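Local coordinates for putative iron binding protein (Bordetella pertussis Tohama I, PDB 1Y9U), which binds ferric iron through tyrosine side chains, probably as the periplasmic solute-binding component of a bacterial iron-uptake system, at residues A[199-203]-A[273-277]; A[221-225]-A[292-296]; A[99-105]-A[237-243]; A[106-110]-A[179-183]. All coordinates share one frame. Where two conformers were deposited one is given. Residue numbers count along the deposited sequence, not the author numbering.

Interaction 1: A[199-203]-A[273-277]; sequences YYVGH and ANYEY
Tyr275 takes left-handed helical angles (phi 57°, psi 33°), uncommon for a residue other than glycine. It is the C-prime residue of the Schellman motif ending helix 264-273, in which Glu276 N bonds back to Ala271 O and Tyr275 N to Gln272 O. The turn meets one turn of regular helix, 199-203, where His203 N donates to Tyr199 O at 2.9 Å. The closest CA pair is Tyr199-Tyr275, 4.8 Å apart. The Tyr275 ring (chi1 m) lies with one face over Gly202, Tyr275 CD1 to Gly202 C 3.6 Å; residue 202 has no side chain to obstruct this, whereas an ideal CB there would fall 2.5 Å from Tyr275 CB. The edge of that ring points at the face of His203 in a T-shaped pair, centroids 4.8 Å apart and planes at 89°. His203 NE2 also donates to Asn274 OD1 at 2.7 Å, and Asn274 ND2 to Glu276 OE2 at 2.9 Å while lying over a face of Tyr199, 3.5 Å from Tyr199 CD1. Tyr199 adopts chi1 p, with CB 3.2 Å from Tyr275 O. Tyr199 and Tyr200 belong to the ferric-iron site, empty in this model. Glu276 hydrogen-bonds Ser103 OG through OE1 and salt-bridges Arg14 and Arg105 through OE2, Tyr277 pairs with Leu104 of strand 100-112, and Val201, on helix 198-206, packs on strand 220-223.

Interaction 2: A[221-225]-A[292-296]; sequences KVVRP and FGPLK
Arg224 sends an extended side chain (chi1 m, chi2 and chi3 t, chi4 93°) from the end of strand 220-223 into the loop segment 292-296, and its guanidinium is sandwiched: Phe292 CB lies over one face, 3.6 Å from Arg224 NH2, and CD1 of Leu295 (t,p) over the other, 3.6 Å from Arg224 CD. At the guanidinium edge Arg224 NH1 donates to Gly293 O at 2.9 Å (155°). One water joins Arg224 NH2 (2.9 Å) to Gly293 O (2.7 Å); a second joins Arg224 NH1 (3.0 Å) to Phe292 O and Pro294 O (both 2.8 Å). The arginine thus holds backbone carbonyls, directly and through water, where the chain leaves helix 287-291. There Gly293, at phi 90° and psi -172°, has backbone angles that call for glycine. Phe292 (m) offers its ring face to Val222 (t), whose CG2 sits 3.9 Å from the centroid, a CH-pi contact. CA atoms are 6.0 Å apart for Val222-Phe292 and 7.6 Å for Arg224-Leu295. In this surface contact Arg224 NE is salt-bridged to Asp106 of strand 100-112, and Phe292 also packs on Ala198 and Val201 of helix 198-206.

Interaction 3: A[99-105]-A[237-243]; sequences WYALSLR and VNISGAA
An antiparallel strand pair broken by a classic beta bulge joins 99-105 to 237-243; in class II periplasmic binding proteins such as this one, long strands of this kind run between the two domains. The local axes approach to 4.3 Å at 142°, a twisted pairing. Tyr100-Ala242, Ser103-Ser240 and Arg105-Asn238 are hydrogen-bonded pairs; Ala101-Gly241 and Leu104-Ile239 are non-hydrogen-bonded. At the bulge Leu102 (phi -115°, psi -25°) and Ser103 both face Ser240: Leu102 N donates to Ser240 O at 2.8 Å and Ser240 N to Ser103 O at 3.1 Å. Ile239 (78 Å²), Arg105 (77 Å²) and Ser240 (63 Å²) have the most area buried by the partner strand. Ile239 (p,t) places CD1 3.8 Å from both Trp99 CZ3 and Ala101 CB and CG2 4.0 Å from Leu104 CD2, and helix 64-72 lies against it too. Arg105 (m,t,p, chi4 92°) leaves the sheet on the same face as Ser103, Asn238 and Ser240; its CD passes 3.9 Å from Ile239 C, and the guanidinium salt-bridges Glu276, close to Tyr143 and Tyr199 of the iron site. Arg105 N donates a hydrogen bond to Asn238 O at 2.8 Å, and Asn238 N one to Arg105 O at 2.9 Å. Ser240 OG hydrogen-bonds with Tyr270 OH and Ser103 OG with Glu276 OE1; with both serines at chi1 p, Ser103 OG and Ser240 OG are 2.7 Å apart.

Interaction 4: A[106-110]-A[179-183]; sequences DRVLY and DRDVA
Helix 179-183 runs nearly parallel to strand 106-110, with 22° between their directions and an axis separation of 9.6 Å. This is helix-on-sheet packing, helix 179-187 against strand 100-112, in which a bidentate Arg-Asp salt bridge lies beside an aromatic contact; strand side chains reach across the gap to helix side chains and backbone. Asp179 (chi1 -88°), at the start of the segment, points its CB toward the strand. Its carboxylate lies at the guanidinium edge of Arg107 (chi1 t, chi2 149°, chi3 t, chi4 76°): Arg107 NH1 to Asp179 OD2 is 2.9 Å (164°) and Arg107 NH2 to Asp179 OD1 3.2 Å (166°). Asp179 O accepts Val182 N at 3.1 Å and lies 3.6 Å from Tyr110 CE2. Arg180 and Asp181 direct CB away from the strand. Val182 (t) turns back toward it, its CG1 3.7 Å from Tyr110 CD2. Ala183 follows, where the CA atoms come closest, 6.8 Å from that of Tyr110; Ala183 N lies at the Tyr110 ring edge, 3.9 Å from Tyr110 CD2, and Ala183 CB 4.1 Å from the same atom. Tyr110 (chi1 m, chi2 5°) thus presents CD2 and CE2 to the helix, while its OH hydrogen-bonds to Asn197 O. All five contacting residues are buried, so the ion pair, extended by Asn197 at both charges and Asn144 at Arg107 NE, is an internally compensated charge next to the iron-binding Tyr143 and Tyr200.

In the fold
Strand 100-112 ties the set together: interactions 3 and 4 use successive parts of it, and interactions 1 and 2 reach it through strand 277-278 and strand 220-223. Interactions 3 and 4 are wholly buried, the former mainly backbone hydrogen bonding, the latter an ion pair beside an aromatic ring. Interaction 1 is partly buried, with polar and aromatic contacts in the iron-site region, whereas interaction 2 lies at the surface and recruits water. The links between them differ likewise: a probable hydrogen bond, Ser103 to Glu276, couples interactions 1 and 3, and a salt bridge, Arg224 to Asp106, couples 2 and 4. Val201 packs on both Phe292 and Tyr110, an apolar bridge among 1, 2 and 4.

Interaction 1: A[199-203]-A[273-277]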
loop_
_atom_site.group_PDB
_atom_site.type_symbol
_atom_site.label_atom_id
_atom_site.label_comp_id
_atom_site.label_asym_id
_atom_site.label_seq_id
_atom_site.Cartn_x
_atom_site.Cartn_y
_atom_site.Cartn_z
ATOM N N TYR A 199 8.532 -0.098 -0.566
ATOM C CA TYR A 199 8.910 1.074 0.436
ATOM C C TYR A 199 9.883 0.654 1.579
ATOM O O TYR A 199 10.729 1.452 2.045
ATOM C CB TYR A 199 7.679 1.896 1.059
ATOM C CG TYR A 199 6.727 1.100 2.007
ATOM C CD1 TYR A 199 7.096 0.891 3.312
ATOM C CD2 TYR A 199 5.505 0.607 1.606
ATOM C CE1 TYR A 199 6.302 0.204 4.188
ATOM C CE2 TYR A 199 4.706 -0.142 2.525
ATOM C CZ TYR A 199 5.126 -0.282 3.781
ATOM O OH TYR A 199 4.283 -1.015 4.585
ATOM N N TYR A 200 9.793 -0.574 2.055
ATOM C CA TYR A 200 10.747 -0.922 3.093
ATOM C C TYR A 200 12.187 -0.925 2.561
ATOM O O TYR A 200 13.131 -0.651 3.310
ATOM C CB TYR A 200 10.483 -2.271 3.709
ATOM C CG TYR A 200 9.193 -2.346 4.483
ATOM C CD1 TYR A 200 8.138 -3.161 4.061
ATOM C CD2 TYR A 200 9.011 -1.613 5.643
ATOM C CE1 TYR A 200 6.970 -3.238 4.771
ATOM C CE2 TYR A 200 7.847 -1.698 6.361
ATOM C CZ TYR A 200 6.834 -2.521 5.921
ATOM O OH TYR A 200 5.668 -2.586 6.645
ATOM N N VAL A 201 12.359 -1.212 1.272
ATOM C CA VAL A 201 13.667 -1.169 0.633
ATOM C C VAL A 201 14.080 0.302 0.472
ATOM O O VAL A 201 15.258 0.625 0.610
ATOM C CB VAL A 201 13.673 -1.918 -0.711
ATOM C CG1 VAL A 201 15.089 -1.922 -1.309
ATOM C CG2 VAL A 201 13.136 -3.324 -0.541
ATOM N N GLY A 202 13.129 1.204 0.208
ATOM C CA GLY A 202 13.385 2.633 0.276
ATOM C C GLY A 202 13.952 3.020 1.633
ATOM O O GLY A 202 14.950 3.742 1.710
ATOM N N HIS A 203 13.364 2.536 2.728
ATOM C CA HIS A 203 13.878 2.810 4.064
ATOM C C HIS A 203 15.261 2.229 4.261
ATOM O O HIS A 203 16.164 2.923 4.705
ATOM C CB HIS A 203 12.928 2.253 5.118
ATOM C CG HIS A 203 11.677 3.062 5.290
ATOM N ND1 HIS A 203 11.663 4.279 5.937
ATOM C CD2 HIS A 203 10.409 2.840 4.883
ATOM C CE1 HIS A 203 10.439 4.770 5.918
ATOM N NE2 HIS A 203 9.660 3.920 5.283
ATOM N N ALA A 273 7.774 10.578 1.936
ATOM C CA ALA A 273 7.751 10.439 3.382
ATOM C C ALA A 273 7.852 8.990 3.853
ATOM O O ALA A 273 8.545 8.757 4.833
ATOM C CB ALA A 273 6.523 11.086 3.972
ATOM N N ASN A 274 7.149 8.041 3.206
ATOM C CA ASN A 274 7.261 6.619 3.568
ATOM C C ASN A 274 7.846 5.819 2.407
ATOM O O ASN A 274 7.674 4.620 2.381
ATOM C CB ASN A 274 5.911 5.983 4.001
ATOM C CG ASN A 274 6.059 4.570 4.589
ATOM O OD1 ASN A 274 6.951 4.324 5.397
ATOM N ND2 ASN A 274 5.178 3.640 4.174
ATOM N N TYR A 275 8.535 6.479 1.471
ATOM C CA TYR A 275 9.179 5.858 0.310
ATOM C C TYR A 275 8.206 5.059 -0.551
ATOM O O TYR A 275 8.565 4.051 -1.120
ATOM C CB TYR A 275 10.369 4.997 0.733
ATOM C CG TYR A 275 11.458 5.823 1.361
ATOM C CD1 TYR A 275 11.773 5.716 2.711
ATOM C CD2 TYR A 275 12.190 6.717 0.596
ATOM C CE1 TYR A 275 12.779 6.483 3.270
ATOM C CE2 TYR A 275 13.168 7.485 1.153
ATOM C CZ TYR A 275 13.471 7.364 2.469
ATOM O OH TYR A 275 14.481 8.149 2.979
ATOM N N GLU A 276 6.967 5.525 -0.604
ATOM C CA GLU A 276 5.932 4.939 -1.417
ATOM C C GLU A 276 5.985 5.539 -2.821
ATOM O O GLU A 276 6.850 6.375 -3.134
ATOM C CB GLU A 276 4.570 5.151 -0.753
ATOM C CG GLU A 276 4.418 4.321 0.510
ATOM C CD GLU A 276 3.241 4.703 1.357
ATOM O OE1 GLU A 276 2.598 5.751 1.104
ATOM O OE2 GLU A 276 3.009 3.997 2.352
ATOM N N TYR A 277 5.118 5.028 -3.692
ATOM C CA TYR A 277 5.082 5.474 -5.080
ATOM C C TYR A 277 3.906 6.430 -5.226
ATOM O O TYR A 277 2.799 6.101 -4.839
ATOM C CB TYR A 277 4.959 4.256 -6.012
ATOM C CG TYR A 277 5.478 4.498 -7.427
ATOM C CD1 TYR A 277 6.761 4.097 -7.809
ATOM C CD2 TYR A 277 4.688 5.137 -8.377
ATOM C CE1 TYR A 277 7.225 4.303 -9.086
ATOM C CE2 TYR A 277 5.169 5.375 -9.660
ATOM C CZ TYR A 277 6.427 4.944 -10.004
ATOM O OH TYR A 277 6.906 5.177 -11.286
#

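Interaction 2: A[221-225]-A[292-296]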
loop_
_atom_site.group_PDB
_atom_site.type_symbol
_atom_site.label_atom_id
_atom_site.label_comp_id
_atom_site.label_asym_id
_atom_site.label_seq_id
_atom_site.Cartn_x
_atom_site.Cartn_y
_atom_site.Cartn_z
ATOM N N LYS A 221 18.330 -6.688 -3.987
ATOM C CA LYS A 221 17.766 -5.873 -5.033
ATOM C C LYS A 221 16.272 -6.176 -5.128
ATOM O O LYS A 221 15.785 -7.182 -4.601
ATOM C CB LYS A 221 18.436 -6.134 -6.381
ATOM C CG LYS A 221 18.281 -7.554 -6.920
ATOM C CD LYS A 221 19.090 -7.787 -8.196
ATOM C CE LYS A 221 19.052 -9.232 -8.562
ATOM N NZ LYS A 221 19.887 -9.504 -9.766
ATOM N N VAL A 222 15.552 -5.292 -5.795
ATOM C CA VAL A 222 14.127 -5.455 -6.025
ATOM C C VAL A 222 13.870 -5.928 -7.454
ATOM O O VAL A 222 14.402 -5.376 -8.425
ATOM C CB VAL A 222 13.380 -4.128 -5.771
ATOM C CG1 VAL A 222 11.970 -4.151 -6.329
ATOM C CG2 VAL A 222 13.353 -3.821 -4.291
ATOM N N VAL A 223 13.033 -6.947 -7.566
ATOM C CA VAL A 223 12.407 -7.313 -8.832
ATOM C C VAL A 223 10.905 -7.204 -8.587
ATOM O O VAL A 223 10.392 -7.796 -7.640
ATOM C CB VAL A 223 12.803 -8.738 -9.285
ATOM C CG1 VAL A 223 12.016 -9.160 -10.503
ATOM C CG2 VAL A 223 14.281 -8.784 -9.583
ATOM N N ARG A 224 10.212 -6.437 -9.423
ATOM C CA ARG A 224 8.766 -6.285 -9.301
ATOM C C ARG A 224 8.065 -7.364 -10.110
ATOM O O ARG A 224 8.109 -7.318 -11.349
ATOM C CB ARG A 224 8.314 -4.917 -9.809
ATOM C CG ARG A 224 8.857 -3.730 -9.010
ATOM C CD ARG A 224 7.905 -2.600 -9.051
ATOM N NE ARG A 224 8.278 -1.368 -8.384
ATOM C CZ ARG A 224 8.891 -0.341 -8.962
ATOM N NH1 ARG A 224 9.387 -0.432 -10.182
ATOM N NH2 ARG A 224 9.054 0.796 -8.295
ATOM N N PRO A 225 7.415 -8.325 -9.461
ATOM C CA PRO A 225 6.680 -9.340 -10.222
ATOM C C PRO A 225 5.444 -8.768 -10.872
ATOM O O PRO A 225 4.936 -7.718 -10.470
ATOM C CB PRO A 225 6.283 -10.376 -9.167
ATOM C CG PRO A 225 7.110 -10.051 -7.957
ATOM C CD PRO A 225 7.298 -8.560 -8.011
ATOM N N PHE A 292 14.414 1.052 -8.731
ATOM C CA PHE A 292 13.695 -0.198 -8.913
ATOM C C PHE A 292 13.260 -0.411 -10.373
ATOM O O PHE A 292 12.773 -1.475 -10.725
ATOM C CB PHE A 292 12.464 -0.248 -7.999
ATOM C CG PHE A 292 12.756 -0.113 -6.509
ATOM C CD1 PHE A 292 11.732 0.255 -5.646
ATOM C CD2 PHE A 292 14.018 -0.368 -5.981
ATOM C CE1 PHE A 292 11.964 0.376 -4.261
ATOM C CE2 PHE A 292 14.259 -0.234 -4.606
ATOM C CZ PHE A 292 13.229 0.132 -3.753
ATOM N N GLY A 293 13.373 0.629 -11.185
ATOM C CA GLY A 293 13.059 0.539 -12.603
ATOM C C GLY A 293 11.602 0.856 -12.858
ATOM O O GLY A 293 10.889 1.281 -11.969
ATOM N N PRO A 294 11.143 0.648 -14.082
ATOM C CA PRO A 294 9.787 1.039 -14.456
ATOM C C PRO A 294 8.735 0.209 -13.711
ATOM O O PRO A 294 8.864 -1.006 -13.575
ATOM C CB PRO A 294 9.763 0.748 -15.965
ATOM C CG PRO A 294 10.770 -0.288 -16.149
ATOM C CD PRO A 294 11.873 0.042 -15.208
ATOM N N LEU A 295 7.722 0.888 -13.193
ATOM C CA LEU A 295 6.591 0.252 -12.534
ATOM C C LEU A 295 5.427 0.123 -13.512
ATOM O O LEU A 295 4.997 1.114 -14.087
ATOM C CB LEU A 295 6.146 1.071 -11.313
ATOM C CG LEU A 295 4.866 0.615 -10.596
ATOM C CD1 LEU A 295 5.018 -0.744 -9.965
ATOM C CD2 LEU A 295 4.441 1.639 -9.547
ATOM N N LYS A 296 4.951 -1.094 -13.700
ATOM C CA LYS A 296 3.709 -1.378 -14.401
ATOM C C LYS A 296 2.721 -1.766 -13.315
ATOM O O LYS A 296 2.904 -2.762 -12.619
ATOM C CB LYS A 296 3.892 -2.518 -15.419
ATOM C CG LYS A 296 2.695 -2.806 -16.302
ATOM C CD LYS A 296 2.268 -1.617 -17.153
ATOM C CE LYS A 296 1.454 -2.036 -18.391
ATOM N NZ LYS A 296 0.184 -1.240 -18.541
HETATM O O HOH W 1 10.570 2.842 -9.763
HETATM O O HOH W 2 10.496 -2.612 -11.978
#

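Interaction 3: A[99-105]-A[237-243]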
loop_
_atom_site.group_PDB
_atom_site.type_symbol
_atom_site.label_atom_id
_atom_site.label_comp_id
_atom_site.label_asym_id
_atom_site.label_seq_id
_atom_site.Cartn_x
_atom_site.Cartn_y
_atom_site.Cartn_z
ATOM N N TRP A 99 -13.892 7.523 -2.911
ATOM C CA TRP A 99 -12.569 7.404 -2.276
ATOM C C TRP A 99 -11.527 7.531 -3.376
ATOM O O TRP A 99 -11.818 7.305 -4.540
ATOM C CB TRP A 99 -12.378 6.059 -1.538
ATOM C CG TRP A 99 -12.602 4.867 -2.388
ATOM C CD1 TRP A 99 -13.767 4.167 -2.532
ATOM C CD2 TRP A 99 -11.643 4.209 -3.212
ATOM N NE1 TRP A 99 -13.599 3.149 -3.431
ATOM C CE2 TRP A 99 -12.298 3.137 -3.854
ATOM C CE3 TRP A 99 -10.287 4.423 -3.498
ATOM C CZ2 TRP A 99 -11.649 2.291 -4.752
ATOM C CZ3 TRP A 99 -9.653 3.592 -4.398
ATOM C CH2 TRP A 99 -10.335 2.544 -5.022
ATOM N N TYR A 100 -10.319 7.899 -2.988
ATOM C CA TYR A 100 -9.241 8.130 -3.927
ATOM C C TYR A 100 -7.903 7.639 -3.373
ATOM O O TYR A 100 -7.575 7.953 -2.237
ATOM C CB TYR A 100 -9.108 9.628 -4.165
ATOM C CG TYR A 100 -10.222 10.239 -4.948
ATOM C CD1 TYR A 100 -11.327 10.773 -4.310
ATOM C CD2 TYR A 100 -10.150 10.309 -6.331
ATOM C CE1 TYR A 100 -12.366 11.351 -5.069
ATOM C CE2 TYR A 100 -11.160 10.879 -7.077
ATOM C CZ TYR A 100 -12.240 11.390 -6.454
ATOM O OH TYR A 100 -13.209 11.982 -7.230
ATOM N N ALA A 101 -7.136 6.895 -4.170
ATOM C CA ALA A 101 -5.751 6.575 -3.811
ATOM C C ALA A 101 -4.890 7.825 -3.825
ATOM O O ALA A 101 -5.060 8.699 -4.663
ATOM C CB ALA A 101 -5.159 5.537 -4.758
ATOM N N LEU A 102 -3.963 7.880 -2.875
ATOM C CA LEU A 102 -2.944 8.922 -2.770
ATOM C C LEU A 102 -1.523 8.414 -2.952
ATOM O O LEU A 102 -0.654 9.194 -3.356
ATOM C CB LEU A 102 -3.061 9.636 -1.425
ATOM C CG LEU A 102 -4.382 10.365 -1.158
ATOM C CD1 LEU A 102 -4.344 10.971 0.239
ATOM C CD2 LEU A 102 -4.661 11.461 -2.180
ATOM N N SER A 103 -1.273 7.126 -2.683
ATOM C CA SER A 103 0.028 6.543 -2.962
ATOM C C SER A 103 -0.139 5.054 -3.153
ATOM O O SER A 103 -1.153 4.486 -2.760
ATOM C CB SER A 103 1.004 6.805 -1.826
ATOM O OG SER A 103 0.608 6.096 -0.667
ATOM N N LEU A 104 0.863 4.437 -3.773
ATOM C CA LEU A 104 0.854 3.015 -4.108
ATOM C C LEU A 104 1.880 2.279 -3.272
ATOM O O LEU A 104 3.008 2.756 -3.100
ATOM C CB LEU A 104 1.158 2.775 -5.586
ATOM C CG LEU A 104 0.381 3.651 -6.567
ATOM C CD1 LEU A 104 0.776 3.302 -7.993
ATOM C CD2 LEU A 104 -1.118 3.528 -6.367
ATOM N N ARG A 105 1.493 1.093 -2.810
ATOM C CA ARG A 105 2.297 0.213 -1.958
ATOM C C ARG A 105 2.411 -1.133 -2.655
ATOM O O ARG A 105 1.603 -2.028 -2.439
ATOM C CB ARG A 105 1.592 0.105 -0.621
ATOM C CG ARG A 105 1.631 1.436 0.142
ATOM C CD ARG A 105 0.606 1.559 1.224
ATOM N NE ARG A 105 0.688 0.514 2.233
ATOM C CZ ARG A 105 1.378 0.586 3.366
ATOM N NH1 ARG A 105 2.093 1.643 3.704
ATOM N NH2 ARG A 105 1.339 -0.437 4.190
ATOM N N VAL A 237 -0.436 -3.742 -6.245
ATOM C CA VAL A 237 -0.348 -2.617 -5.333
ATOM C C VAL A 237 -1.536 -2.567 -4.381
ATOM O O VAL A 237 -2.690 -2.841 -4.753
ATOM C CB VAL A 237 -0.204 -1.245 -6.059
ATOM C CG1 VAL A 237 0.963 -1.259 -7.028
ATOM C CG2 VAL A 237 -1.505 -0.795 -6.743
ATOM N N ASN A 238 -1.248 -2.277 -3.123
ATOM C CA ASN A 238 -2.284 -1.719 -2.246
ATOM C C ASN A 238 -2.047 -0.192 -2.222
ATOM O O ASN A 238 -1.180 0.331 -2.940
ATOM C CB ASN A 238 -2.339 -2.366 -0.834
ATOM C CG ASN A 238 -3.754 -2.355 -0.202
ATOM O OD1 ASN A 238 -4.553 -1.471 -0.437
ATOM N ND2 ASN A 238 -4.076 -3.419 0.573
ATOM N N ILE A 239 -2.820 0.520 -1.428
ATOM C CA ILE A 239 -2.784 1.970 -1.459
ATOM C C ILE A 239 -2.892 2.597 -0.097
ATOM O O ILE A 239 -3.356 1.985 0.848
ATOM C CB ILE A 239 -3.953 2.503 -2.335
ATOM C CG1 ILE A 239 -5.317 2.148 -1.721
ATOM C CG2 ILE A 239 -3.826 2.040 -3.778
ATOM C CD1 ILE A 239 -6.494 2.849 -2.421
ATOM N N SER A 240 -2.482 3.854 -0.015
ATOM C CA SER A 240 -3.064 4.763 0.979
ATOM C C SER A 240 -4.079 5.628 0.241
ATOM O O SER A 240 -4.023 5.756 -0.976
ATOM C CB SER A 240 -2.016 5.645 1.662
ATOM O OG SER A 240 -1.589 6.693 0.795
ATOM N N GLY A 241 -5.000 6.224 0.975
ATOM C CA GLY A 241 -6.020 7.011 0.303
ATOM C C GLY A 241 -6.890 7.781 1.253
ATOM O O GLY A 241 -6.667 7.794 2.450
ATOM N N ALA A 242 -7.896 8.446 0.693
ATOM C CA ALA A 242 -8.717 9.366 1.436
ATOM C C ALA A 242 -10.083 9.529 0.810
ATOM O O ALA A 242 -10.328 9.175 -0.322
ATOM C CB ALA A 242 -8.005 10.705 1.521
ATOM N N ALA A 243 -10.960 10.122 1.598
ATOM C CA ALA A 243 -12.347 10.382 1.224
ATOM C C ALA A 243 -12.822 11.593 2.003
ATOM O O ALA A 243 -12.285 11.895 3.072
ATOM C CB ALA A 243 -13.209 9.196 1.552
#

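Interaction 4: A[106-110]-A[179-183]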
loop_
_atom_site.group_PDB
_atom_site.type_symbol
_atom_site.label_atom_id
_atom_site.label_comp_id
_atom_site.label_asym_id
_atom_site.label_seq_id
_atom_site.Cartn_x
_atom_site.Cartn_y
_atom_site.Cartn_z
ATOM N N ASP A 106 3.426 -1.245 -3.498
ATOM C CA ASP A 106 3.665 -2.415 -4.313
ATOM C C ASP A 106 4.348 -3.513 -3.550
ATOM O O ASP A 106 5.285 -3.271 -2.770
ATOM C CB ASP A 106 4.410 -2.100 -5.620
ATOM C CG ASP A 106 5.683 -1.306 -5.456
ATOM O OD1 ASP A 106 5.718 -0.316 -4.699
ATOM O OD2 ASP A 106 6.663 -1.579 -6.143
ATOM N N ARG A 107 3.862 -4.723 -3.780
ATOM C CA ARG A 107 4.393 -5.896 -3.116
ATOM C C ARG A 107 5.271 -6.633 -4.116
ATOM O O ARG A 107 4.804 -7.065 -5.156
ATOM C CB ARG A 107 3.274 -6.768 -2.561
ATOM C CG ARG A 107 3.758 -7.833 -1.604
ATOM C CD ARG A 107 2.721 -8.189 -0.519
ATOM N NE ARG A 107 3.205 -9.063 0.550
ATOM C CZ ARG A 107 3.983 -8.648 1.543
ATOM N NH1 ARG A 107 4.408 -7.399 1.600
ATOM N NH2 ARG A 107 4.336 -9.497 2.490
ATOM N N VAL A 108 6.567 -6.676 -3.815
ATOM C CA VAL A 108 7.589 -7.056 -4.773
ATOM C C VAL A 108 8.407 -8.246 -4.271
ATOM O O VAL A 108 8.145 -8.801 -3.215
ATOM C CB VAL A 108 8.480 -5.828 -5.097
ATOM C CG1 VAL A 108 7.625 -4.634 -5.590
ATOM C CG2 VAL A 108 9.303 -5.401 -3.899
ATOM N N LEU A 109 9.415 -8.630 -5.051
ATOM C CA LEU A 109 10.320 -9.703 -4.702
ATOM C C LEU A 109 11.653 -9.109 -4.284
ATOM O O LEU A 109 12.291 -8.399 -5.054
ATOM C CB LEU A 109 10.523 -10.630 -5.894
ATOM C CG LEU A 109 11.120 -12.004 -5.575
ATOM C CD1 LEU A 109 10.126 -12.907 -4.821
ATOM C CD2 LEU A 109 11.616 -12.690 -6.834
ATOM N N TYR A 110 12.052 -9.351 -3.044
ATOM C CA TYR A 110 13.419 -9.066 -2.619
ATOM C C TYR A 110 14.282 -10.205 -3.099
ATOM O O TYR A 110 13.871 -11.352 -2.975
ATOM C CB TYR A 110 13.530 -9.006 -1.115
ATOM C CG TYR A 110 12.790 -7.891 -0.387
ATOM C CD1 TYR A 110 11.944 -6.991 -1.029
ATOM C CD2 TYR A 110 12.946 -7.756 1.004
ATOM C CE1 TYR A 110 11.267 -6.013 -0.306
ATOM C CE2 TYR A 110 12.291 -6.784 1.713
ATOM C CZ TYR A 110 11.471 -5.890 1.053
ATOM O OH TYR A 110 10.763 -4.970 1.803
ATOM N N ASP A 179 8.346 -7.736 7.077
ATOM C CA ASP A 179 8.844 -7.643 5.717
ATOM C C ASP A 179 10.360 -7.433 5.676
ATOM O O ASP A 179 11.051 -8.016 4.830
ATOM C CB ASP A 179 8.133 -6.539 4.926
ATOM C CG ASP A 179 6.883 -7.001 4.243
ATOM O OD1 ASP A 179 6.339 -8.114 4.542
ATOM O OD2 ASP A 179 6.320 -6.268 3.390
ATOM N N ARG A 180 10.888 -6.601 6.562
ATOM C CA ARG A 180 12.320 -6.364 6.589
ATOM C C ARG A 180 13.112 -7.621 6.953
ATOM O O ARG A 180 14.246 -7.773 6.529
ATOM C CB ARG A 180 12.692 -5.183 7.481
ATOM C CG ARG A 180 12.265 -3.868 6.863
ATOM C CD ARG A 180 12.451 -2.717 7.755
ATOM N NE ARG A 180 11.212 -2.567 8.475
ATOM C CZ ARG A 180 10.619 -1.428 8.726
ATOM N NH1 ARG A 180 11.175 -0.261 8.382
ATOM N NH2 ARG A 180 9.489 -1.464 9.397
ATOM N N ASP A 181 12.492 -8.525 7.711
ATOM C CA ASP A 181 13.142 -9.810 8.024
ATOM C C ASP A 181 13.468 -10.630 6.779
ATOM O O ASP A 181 14.364 -11.475 6.799
ATOM C CB ASP A 181 12.292 -10.648 8.970
ATOM C CG ASP A 181 12.206 -10.067 10.358
ATOM O OD1 ASP A 181 13.176 -9.401 10.837
ATOM O OD2 ASP A 181 11.199 -10.291 11.048
ATOM N N VAL A 182 12.732 -10.423 5.711
ATOM C CA VAL A 182 13.061 -11.066 4.442
ATOM C C VAL A 182 14.454 -10.649 4.002
ATOM O O VAL A 182 15.255 -11.484 3.586
ATOM C CB VAL A 182 12.013 -10.760 3.359
ATOM C CG1 VAL A 182 12.445 -11.291 2.004
ATOM C CG2 VAL A 182 10.644 -11.308 3.760
ATOM N N ALA A 183 14.743 -9.344 4.058
ATOM C CA ALA A 183 16.071 -8.847 3.687
ATOM C C ALA A 183 17.160 -9.356 4.642
ATOM O O ALA A 183 18.236 -9.796 4.219
ATOM C CB ALA A 183 16.061 -7.327 3.646
#